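Local coordinates for protein 2-(acetamidomethylene)succinate hydrolase (PDB 3KXP) that catalyses the last step of vitamin B6 degradation, hydrolysing (E)-2-(acetamidomethylene)succinate to succinic semialdehyde, acetate, ammonia and carbon dioxide, at residues Arg51-Gly56 / Ile128-Arg133; Ile55-Leu60 / Ala121-Gly126; Gly68-Phe73 / Arg94-Ala99. One frame throughout, in Å; residues are numbered along the deposited sequence.

Contact 1 of 3, residues Arg51-Gly56 / Ile128-Arg133; sequences RRVDIG and IRTLAR
Thr-130 on helix 117-131 faces Val-53 and Asp-54 at the end of strand 49-54 and Ile-55 just after it. Its two branches divide the work. Chi1 of -61° sets OG1 anti to the carbonyl carbon and leaves CG2 anti to the backbone N. The methyl CG2 meets Val-53 CG1 at 3.9 Å, the two side chains passing alongside with opposite headings. The same methyl lies 3.6 Å from the carbonyl oxygen of Asp-54. The hydroxyl branch goes to Ile-55, whose side chain crosses that of Thr-130 at about a right angle. Thr-130 OG1 sits 3.4 Å from Ile-55 CA and also touches CB and CG2. These are van der Waals contacts. The hydroxyl is hydrogen-bonded to the carbonyl oxygen of Gly-126, one turn back in its own helix.

Toward the start of segment 51-56, Arg-51 and Leu-131 run past one another, oppositely directed. Arg-51 NH2 comes to 4.1 Å from Leu-131 CD2. The Arg-51 chain is extended from CG to NE, and Val-53 CG2 lies under one face of its guanidinium, towards the rim. Arg-133 NH2 approaches the edge of this guanidinium, near its plane, with 4.3 Å between Arg-51 NH2 and Arg-133 NH2. Glu-64 forms salt bridges with both arginines and would probably offset their repulsion.

CB of Asp-54 points away from the helix. Its OD2 accepts from Gly-56 N at 2.9 Å, which closes an Asx turn where the strand ends. Leu-131 also packs on Leu-70, Leu-72 and Ile-98 of the central strands. The contact thus lays the C-terminal end of a helix beside the outermost strand 49-54, a helix-on-sheet packing that belongs to the layered alpha/beta hydrolase fold.

Contact 2 of 3, residues Ile55-Leu60 / Ala121-Gly126; sequences IGRITL and ADDIAG
Arg-57 and Asp-123 form a salt bridge between the turn after strand 49-54 and helix 117-131. The turn leads into strand 59-65, so the pair ties a beta hairpin at the edge of the alpha/beta hydrolase sheet to a helix packed on it. Arg-57 NE donates to Asp-123 OD2 at 2.9 Å, with an N-H...O angle of 155°. The oxygen is met on its anti side, and the guanidinium and carboxylate planes are 55° apart. Arg-57 NH2 adds a weak bond to the same oxygen at 3.4 Å. The other oxygen, OD1, is held by a salt bridge to Arg-103. Asp-123 therefore lies between two arginines, which would probably stabilise its negative charge.

The Arg-57 chain bends at chi3 (-72°), which turns NE toward Asp-123 OD2. Asp-122 CB lies over the centre of one guanidinium face, 3.4 Å from Arg-57 CZ. Asp-122 OD2 lies well out of the guanidinium plane, 4.2 Å from Arg-57 NH2, and no N-H points at it; the attraction is of charge alone. A water bridges Arg-57 NH1 and Asp-122 OD2 instead. Asp-122 OD1 is bound by Lys-154 and Tyr-155.

Apolar groups pack beside the salt bridge. Ile-58 CG2 touches Asp-123 OD2 at 3.5 Å, the two side chains crossing at about a right angle. Leu-60 CD1 approaches Asp-123 CB more loosely. Ile-55 CD1 reaches the helix backbone, 3.4 Å from the carbonyl oxygen of Asp-123. Gly-126 lets the turn come close, since a CB there would press tightly on Ile-55 CD1. At this end a second water donates to both Ile-55 O and Gly-126 O, at 3.1 Å from each oxygen.

Contact 3 of 3, residues Gly68-Phe73 / Arg94-Ala99; sequences GPLMLF and RFTTIA
Thr-96 OG1 donates to the carbonyl oxygen of Gly-68 at 2.8 Å. The hydroxyl is anti to its own carbonyl carbon (chi1 -66°), and it approaches Gly-68 O tilted 28° from the carbonyl plane. Beside it, Thr-96 N donates to Pro-69 O. The parallel ladder then continues through Met-71 N to Thr-96 O, Ile-98 N to Met-71 O and Phe-73 N to Ile-98 O.

Phe-95 stands just before its strand. The methyl CE of selenomethionine Met-71 sits over the centre of its ring, 3.5 Å from the centroid. This is a CH-pi contact. The selenium lies obliquely at 4.7 Å from the same centroid, a Met-aromatic pair. Pro-69 O is at the ring edge, in plane. Pro-69 CB touches Phe-95 CD2 at 4.0 Å. An alanine in place of Phe-95 would probably leave Met-71 CE without its aromatic partner and open a gap beside Pro-69.

On the face with Leu-70, Leu-72 and Ile-98, Leu-72 CD2 packs on Ile-98 CB at 3.7 Å, the two side chains lying side by side and pointing the same way. On the other face, Phe-73 CE1 meets Thr-97 CB at 3.9 Å, and Met-88 of helix 85-89 packs on Phe-73. The two strands belong to the beta-alpha-beta unit of strand 70-74, helix 85-89 and strand 96-100. Backbone bonds fix their register, while mainly apolar side chains pack on both faces.

Overall arrangement
Contact 3 is the buried one, within the central sheet. Contacts 1 and 2 are partly buried and lie at the sheet's edge. Both of these use helix 117-131 and share Ile-55 and Gly-56, with centres about 7 Å apart. Contact 1 brings the end of the helix against strand 49-54 through methyl packing and two arginines. Contact 2 uses the preceding helical turns, with charges and waters. Contact 3 relies on backbone bonding and apolar cover. It is nested in the chain loops closed by contacts 1 and 2. Contacts 1 and 3 touch, also through Arg-133 and Thr-96. Contacts 2 and 3 do not touch.

Contact 1 of 3, residues Arg51-Gly56 / Ile128-Arg133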
loop_
_atom_site.group_PDB
_atom_site.type_symbol
_atom_site.label_atom_id
_atom_site.label_comp_id
_atom_site.label_asym_id
_atom_site.label_seq_id
_atom_site.Cartn_x
_atom_site.Cartn_y
_atom_site.Cartn_z
ATOM N N ARG A 51 -2.952 -22.737 23.001
ATOM C CA ARG A 51 -3.945 -23.799 23.048
ATOM C C ARG A 51 -4.053 -24.454 21.686
ATOM O O ARG A 51 -3.864 -23.808 20.657
ATOM C CB ARG A 51 -5.315 -23.254 23.476
ATOM C CG ARG A 51 -6.130 -22.543 22.388
ATOM C CD ARG A 51 -7.341 -21.832 23.001
ATOM N NE ARG A 51 -8.240 -21.226 22.016
ATOM C CZ ARG A 51 -9.168 -21.892 21.331
ATOM N NH1 ARG A 51 -9.328 -23.200 21.518
ATOM N NH2 ARG A 51 -9.952 -21.248 20.472
ATOM N N ARG A 52 -4.337 -25.748 21.683
ATOM C CA ARG A 52 -4.479 -26.468 20.436
ATOM C C ARG A 52 -5.950 -26.395 20.056
ATOM O O ARG A 52 -6.831 -26.741 20.848
ATOM C CB ARG A 52 -4.021 -27.919 20.596
ATOM C CG ARG A 52 -2.569 -28.066 21.035
ATOM C CD ARG A 52 -2.109 -29.502 20.899
ATOM N NE ARG A 52 -1.866 -29.834 19.504
ATOM C CZ ARG A 52 -2.268 -30.949 18.902
ATOM N NH1 ARG A 52 -2.949 -31.869 19.562
ATOM N NH2 ARG A 52 -1.982 -31.136 17.625
ATOM N N VAL A 53 -6.209 -25.913 18.847
ATOM C CA VAL A 53 -7.566 -25.763 18.363
ATOM C C VAL A 53 -7.912 -26.820 17.343
ATOM O O VAL A 53 -7.224 -26.983 16.337
ATOM C CB VAL A 53 -7.766 -24.388 17.715
ATOM C CG1 VAL A 53 -9.226 -24.212 17.304
ATOM C CG2 VAL A 53 -7.341 -23.296 18.690
ATOM N N ASP A 54 -8.987 -27.543 17.617
ATOM C CA ASP A 54 -9.456 -28.576 16.713
ATOM C C ASP A 54 -10.327 -27.851 15.699
ATOM O O ASP A 54 -11.347 -27.271 16.056
ATOM C CB ASP A 54 -10.271 -29.612 17.491
ATOM C CG ASP A 54 -10.718 -30.783 16.634
ATOM O OD1 ASP A 54 -11.238 -31.765 17.210
ATOM O OD2 ASP A 54 -10.563 -30.726 15.396
ATOM N N ILE A 55 -9.902 -27.845 14.442
ATOM C CA ILE A 55 -10.669 -27.179 13.397
ATOM C C ILE A 55 -11.276 -28.224 12.463
ATOM O O ILE A 55 -11.656 -27.923 11.330
ATOM C CB ILE A 55 -9.787 -26.204 12.584
ATOM C CG1 ILE A 55 -8.692 -26.976 11.839
ATOM C CG2 ILE A 55 -9.179 -25.165 13.511
ATOM C CD1 ILE A 55 -7.906 -26.131 10.831
ATOM N N GLY A 56 -11.351 -29.457 12.957
ATOM C CA GLY A 56 -11.926 -30.541 12.186
ATOM C C GLY A 56 -10.920 -31.309 11.359
ATOM O O GLY A 56 -10.496 -32.400 11.734
ATOM N N ILE A 128 -10.390 -19.935 10.566
ATOM C CA ILE A 128 -11.164 -18.710 10.628
ATOM C C ILE A 128 -12.613 -19.069 10.971
ATOM O O ILE A 128 -13.233 -18.422 11.813
ATOM C CB ILE A 128 -11.091 -17.938 9.291
ATOM C CG1 ILE A 128 -9.644 -17.492 9.042
ATOM C CG2 ILE A 128 -12.000 -16.708 9.339
ATOM C CD1 ILE A 128 -9.405 -16.925 7.672
ATOM N N ARG A 129 -13.142 -20.110 10.334
ATOM C CA ARG A 129 -14.512 -20.555 10.605
ATOM C C ARG A 129 -14.662 -21.020 12.052
ATOM O O ARG A 129 -15.615 -20.648 12.734
ATOM C CB ARG A 129 -14.898 -21.711 9.682
ATOM C CG ARG A 129 -15.263 -21.292 8.282
ATOM C CD ARG A 129 -15.109 -22.458 7.335
ATOM N NE ARG A 129 -15.432 -22.100 5.960
ATOM C CZ ARG A 129 -15.088 -22.829 4.906
ATOM N NH1 ARG A 129 -14.404 -23.953 5.077
ATOM N NH2 ARG A 129 -15.437 -22.444 3.683
ATOM N N THR A 130 -13.713 -21.833 12.513
ATOM C CA THR A 130 -13.750 -22.360 13.871
ATOM C C THR A 130 -13.647 -21.265 14.925
ATOM O O THR A 130 -14.265 -21.360 15.983
ATOM C CB THR A 130 -12.625 -23.384 14.096
ATOM O OG1 THR A 130 -12.802 -24.477 13.188
ATOM C CG2 THR A 130 -12.650 -23.913 15.526
ATOM N N LEU A 131 -12.873 -20.226 14.642
ATOM C CA LEU A 131 -12.729 -19.137 15.598
ATOM C C LEU A 131 -13.981 -18.275 15.593
ATOM O O LEU A 131 -14.280 -17.594 16.569
ATOM C CB LEU A 131 -11.515 -18.276 15.254
ATOM C CG LEU A 131 -10.136 -18.922 15.394
ATOM C CD1 LEU A 131 -9.072 -17.892 15.027
ATOM C CD2 LEU A 131 -9.937 -19.421 16.825
ATOM N N ALA A 132 -14.701 -18.316 14.474
ATOM C CA ALA A 132 -15.932 -17.551 14.288
ATOM C C ALA A 132 -15.898 -16.180 14.960
ATOM O O ALA A 132 -16.754 -15.864 15.785
ATOM C CB ALA A 132 -17.125 -18.353 14.801
ATOM N N ARG A 133 -14.903 -15.374 14.610
ATOM C CA ARG A 133 -14.777 -14.031 15.165
ATOM C C ARG A 133 -14.742 -13.010 14.036
ATOM O O ARG A 133 -14.251 -11.901 14.211
ATOM C CB ARG A 133 -13.502 -13.908 16.000
ATOM C CG ARG A 133 -13.371 -14.962 17.078
ATOM C CD ARG A 133 -12.211 -14.665 18.018
ATOM N NE ARG A 133 -11.860 -15.841 18.810
ATOM C CZ ARG A 133 -10.949 -15.851 19.777
ATOM N NH1 ARG A 133 -10.293 -14.738 20.083
ATOM N NH2 ARG A 133 -10.684 -16.978 20.427
#

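Contact 2 of 3, residues Ile55-Leu60 / Ala121-Gly126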
loop_
_atom_site.group_PDB
_atom_site.type_symbol
_atom_site.label_atom_id
_atom_site.label_comp_id
_atom_site.label_asym_id
_atom_site.label_seq_id
_atom_site.Cartn_x
_atom_site.Cartn_y
_atom_site.Cartn_z
ATOM N N ILE A 55 -9.902 -27.845 14.442
ATOM C CA ILE A 55 -10.669 -27.179 13.397
ATOM C C ILE A 55 -11.276 -28.224 12.463
ATOM O O ILE A 55 -11.656 -27.923 11.330
ATOM C CB ILE A 55 -9.787 -26.204 12.584
ATOM C CG1 ILE A 55 -8.692 -26.976 11.839
ATOM C CG2 ILE A 55 -9.179 -25.165 13.511
ATOM C CD1 ILE A 55 -7.906 -26.131 10.831
ATOM N N GLY A 56 -11.351 -29.457 12.957
ATOM C CA GLY A 56 -11.926 -30.541 12.186
ATOM C C GLY A 56 -10.920 -31.309 11.359
ATOM O O GLY A 56 -10.496 -32.400 11.734
ATOM N N ARG A 57 -10.538 -30.736 10.225
ATOM C CA ARG A 57 -9.590 -31.374 9.325
ATOM C C ARG A 57 -8.255 -31.646 10.007
ATOM O O ARG A 57 -7.488 -32.495 9.558
ATOM C CB ARG A 57 -9.393 -30.499 8.076
ATOM C CG ARG A 57 -9.262 -29.006 8.372
ATOM C CD ARG A 57 -9.203 -28.142 7.101
ATOM N NE ARG A 57 -7.938 -28.283 6.379
ATOM C CZ ARG A 57 -7.769 -29.037 5.300
ATOM N NH1 ARG A 57 -8.786 -29.724 4.803
ATOM N NH2 ARG A 57 -6.578 -29.111 4.721
ATOM N N ILE A 58 -7.988 -30.940 11.103
ATOM C CA ILE A 58 -6.733 -31.105 11.831
ATOM C C ILE A 58 -6.767 -30.250 13.094
ATOM O O ILE A 58 -7.689 -29.462 13.287
ATOM C CB ILE A 58 -5.519 -30.674 10.946
ATOM C CG1 ILE A 58 -4.203 -30.933 11.677
ATOM C CG2 ILE A 58 -5.624 -29.192 10.591
ATOM C CD1 ILE A 58 -2.968 -30.653 10.841
ATOM N N THR A 59 -5.770 -30.420 13.958
ATOM C CA THR A 59 -5.683 -29.639 15.183
ATOM C C THR A 59 -4.423 -28.783 15.101
ATOM O O THR A 59 -3.337 -29.282 14.777
ATOM C CB THR A 59 -5.617 -30.554 16.433
ATOM O OG1 THR A 59 -6.821 -31.333 16.516
ATOM C CG2 THR A 59 -5.463 -29.720 17.715
ATOM N N LEU A 60 -4.569 -27.492 15.396
ATOM C CA LEU A 60 -3.445 -26.565 15.330
ATOM C C LEU A 60 -3.194 -25.866 16.649
ATOM O O LEU A 60 -4.125 -25.612 17.403
ATOM C CB LEU A 60 -3.706 -25.503 14.258
ATOM C CG LEU A 60 -3.923 -25.999 12.829
ATOM C CD1 LEU A 60 -4.306 -24.831 11.927
ATOM C CD2 LEU A 60 -2.661 -26.676 12.331
ATOM N N ALA A 121 -3.816 -23.744 2.876
ATOM C CA ALA A 121 -4.861 -22.751 2.639
ATOM C C ALA A 121 -6.184 -23.176 3.284
ATOM O O ALA A 121 -6.868 -22.364 3.915
ATOM C CB ALA A 121 -5.047 -22.532 1.135
ATOM N N ASP A 122 -6.542 -24.448 3.124
ATOM C CA ASP A 122 -7.775 -24.944 3.712
ATOM C C ASP A 122 -7.674 -24.897 5.235
ATOM O O ASP A 122 -8.681 -24.684 5.920
ATOM C CB ASP A 122 -8.077 -26.373 3.240
ATOM C CG ASP A 122 -8.379 -26.448 1.744
ATOM O OD1 ASP A 122 -8.836 -25.435 1.168
ATOM O OD2 ASP A 122 -8.169 -27.524 1.144
ATOM N N ASP A 123 -6.468 -25.087 5.770
ATOM C CA ASP A 123 -6.284 -25.028 7.221
ATOM C C ASP A 123 -6.676 -23.654 7.735
ATOM O O ASP A 123 -7.272 -23.531 8.801
ATOM C CB ASP A 123 -4.829 -25.288 7.612
ATOM C CG ASP A 123 -4.474 -26.754 7.616
ATOM O OD1 ASP A 123 -3.268 -27.060 7.704
ATOM O OD2 ASP A 123 -5.391 -27.599 7.537
ATOM N N ILE A 124 -6.327 -22.622 6.970
ATOM C CA ILE A 124 -6.621 -21.241 7.347
ATOM C C ILE A 124 -8.124 -20.965 7.353
ATOM O O ILE A 124 -8.644 -20.362 8.287
ATOM C CB ILE A 124 -5.894 -20.246 6.392
ATOM C CG1 ILE A 124 -4.380 -20.461 6.514
ATOM C CG2 ILE A 124 -6.270 -18.797 6.729
ATOM C CD1 ILE A 124 -3.538 -19.552 5.652
ATOM N N ALA A 125 -8.815 -21.406 6.310
ATOM C CA ALA A 125 -10.259 -21.220 6.231
ATOM C C ALA A 125 -10.900 -21.929 7.422
ATOM O O ALA A 125 -11.729 -21.356 8.135
ATOM C CB ALA A 125 -10.784 -21.807 4.935
ATOM N N GLY A 126 -10.502 -23.183 7.637
ATOM C CA GLY A 126 -11.039 -23.949 8.743
ATOM C C GLY A 126 -10.884 -23.223 10.064
ATOM O O GLY A 126 -11.818 -23.156 10.856
HETATM O O HOH W 1 -13.633 -25.612 10.545
HETATM O O HOH W 2 -8.488 -30.308 1.979
#

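Contact 3 of 3, residues Gly68-Phe73 / Arg94-Ala99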
loop_
_atom_site.group_PDB
_atom_site.type_symbol
_atom_site.label_atom_id
_atom_site.label_comp_id
_atom_site.label_asym_id
_atom_site.label_seq_id
_atom_site.Cartn_x
_atom_site.Cartn_y
_atom_site.Cartn_z
ATOM N N GLY A 68 -10.563 -7.342 19.519
ATOM C CA GLY A 68 -10.816 -6.496 18.368
ATOM C C GLY A 68 -10.852 -7.362 17.131
ATOM O O GLY A 68 -10.874 -8.589 17.248
ATOM N N PRO A 69 -10.868 -6.768 15.928
ATOM C CA PRO A 69 -10.900 -7.565 14.700
ATOM C C PRO A 69 -9.806 -8.633 14.714
ATOM O O PRO A 69 -8.747 -8.450 15.319
ATOM C CB PRO A 69 -10.686 -6.518 13.610
ATOM C CG PRO A 69 -11.335 -5.302 14.196
ATOM C CD PRO A 69 -10.832 -5.329 15.620
ATOM N N LEU A 70 -10.064 -9.748 14.045
ATOM C CA LEU A 70 -9.109 -10.838 14.009
ATOM C C LEU A 70 -7.940 -10.627 13.046
ATOM O O LEU A 70 -8.122 -10.223 11.895
ATOM C CB LEU A 70 -9.827 -12.136 13.655
ATOM C CG LEU A 70 -8.961 -13.397 13.655
ATOM C CD1 LEU A 70 -8.423 -13.648 15.064
ATOM C CD2 LEU A 70 -9.787 -14.583 13.165
HETATM N N MSE A 71 -6.736 -10.912 13.534
HETATM C CA MSE A 71 -5.525 -10.795 12.732
HETATM C C MSE A 71 -4.665 -12.031 12.984
HETATM O O MSE A 71 -4.131 -12.213 14.080
HETATM C CB MSE A 71 -4.758 -9.539 13.113
HETATM C CG MSE A 71 -3.640 -9.213 12.154
HETATM SE SE MSE A 71 -2.820 -7.510 12.561
HETATM C CE MSE A 71 -4.162 -6.342 11.795
ATOM N N LEU A 72 -4.532 -12.876 11.965
ATOM C CA LEU A 72 -3.765 -14.117 12.077
ATOM C C LEU A 72 -2.355 -14.015 11.494
ATOM O O LEU A 72 -2.161 -13.420 10.434
ATOM C CB LEU A 72 -4.529 -15.250 11.389
ATOM C CG LEU A 72 -5.959 -15.442 11.906
ATOM C CD1 LEU A 72 -6.684 -16.488 11.081
ATOM C CD2 LEU A 72 -5.915 -15.848 13.375
ATOM N N PHE A 73 -1.379 -14.606 12.184
ATOM C CA PHE A 73 0.006 -14.574 11.731
ATOM C C PHE A 73 0.546 -15.972 11.404
ATOM O O PHE A 73 0.458 -16.885 12.225
ATOM C CB PHE A 73 0.892 -13.937 12.797
ATOM C CG PHE A 73 0.545 -12.509 13.123
ATOM C CD1 PHE A 73 -0.610 -12.197 13.832
ATOM C CD2 PHE A 73 1.413 -11.481 12.786
ATOM C CE1 PHE A 73 -0.889 -10.880 14.211
ATOM C CE2 PHE A 73 1.140 -10.156 13.161
ATOM C CZ PHE A 73 -0.008 -9.861 13.873
ATOM N N ARG A 94 -5.667 -3.210 19.764
ATOM C CA ARG A 94 -6.668 -2.905 18.735
ATOM C C ARG A 94 -7.175 -4.129 17.978
ATOM O O ARG A 94 -8.235 -4.078 17.350
ATOM C CB ARG A 94 -6.088 -1.918 17.719
ATOM C CG ARG A 94 -5.466 -0.664 18.321
ATOM C CD ARG A 94 -4.424 -0.087 17.369
ATOM N NE ARG A 94 -4.973 0.050 16.025
ATOM C CZ ARG A 94 -4.252 0.216 14.923
ATOM N NH1 ARG A 94 -2.929 0.272 14.975
ATOM N NH2 ARG A 94 -4.868 0.306 13.758
ATOM N N PHE A 95 -6.408 -5.216 18.002
ATOM C CA PHE A 95 -6.825 -6.432 17.311
ATOM C C PHE A 95 -6.619 -7.673 18.174
ATOM O O PHE A 95 -5.818 -7.675 19.114
ATOM C CB PHE A 95 -6.027 -6.670 16.016
ATOM C CG PHE A 95 -6.009 -5.509 15.063
ATOM C CD1 PHE A 95 -5.079 -4.484 15.212
ATOM C CD2 PHE A 95 -6.893 -5.462 13.991
ATOM C CE1 PHE A 95 -5.026 -3.434 14.308
ATOM C CE2 PHE A 95 -6.849 -4.411 13.080
ATOM C CZ PHE A 95 -5.914 -3.397 13.238
ATOM N N THR A 96 -7.361 -8.723 17.834
ATOM C CA THR A 96 -7.221 -10.014 18.494
ATOM C C THR A 96 -6.135 -10.679 17.642
ATOM O O THR A 96 -6.410 -11.200 16.557
ATOM C CB THR A 96 -8.523 -10.855 18.406
ATOM O OG1 THR A 96 -9.568 -10.211 19.151
ATOM C CG2 THR A 96 -8.293 -12.251 18.971
ATOM N N THR A 97 -4.899 -10.617 18.121
ATOM C CA THR A 97 -3.766 -11.190 17.409
ATOM C C THR A 97 -3.542 -12.654 17.766
ATOM O O THR A 97 -3.366 -13.004 18.936
ATOM C CB THR A 97 -2.471 -10.418 17.722
ATOM O OG1 THR A 97 -2.155 -10.559 19.113
ATOM C CG2 THR A 97 -2.641 -8.941 17.399
ATOM N N ILE A 98 -3.532 -13.509 16.750
ATOM C CA ILE A 98 -3.317 -14.930 16.960
ATOM C C ILE A 98 -2.284 -15.469 15.978
ATOM O O ILE A 98 -2.443 -15.343 14.761
ATOM C CB ILE A 98 -4.634 -15.731 16.793
ATOM C CG1 ILE A 98 -5.664 -15.264 17.836
ATOM C CG2 ILE A 98 -4.359 -17.214 16.963
ATOM C CD1 ILE A 98 -7.000 -16.018 17.819
ATOM N N ALA A 99 -1.216 -16.053 16.514
ATOM C CA ALA A 99 -0.168 -16.637 15.685
ATOM C C ALA A 99 -0.467 -18.128 15.596
ATOM O O ALA A 99 -0.822 -18.752 16.594
ATOM C CB ALA A 99 1.198 -16.408 16.320
#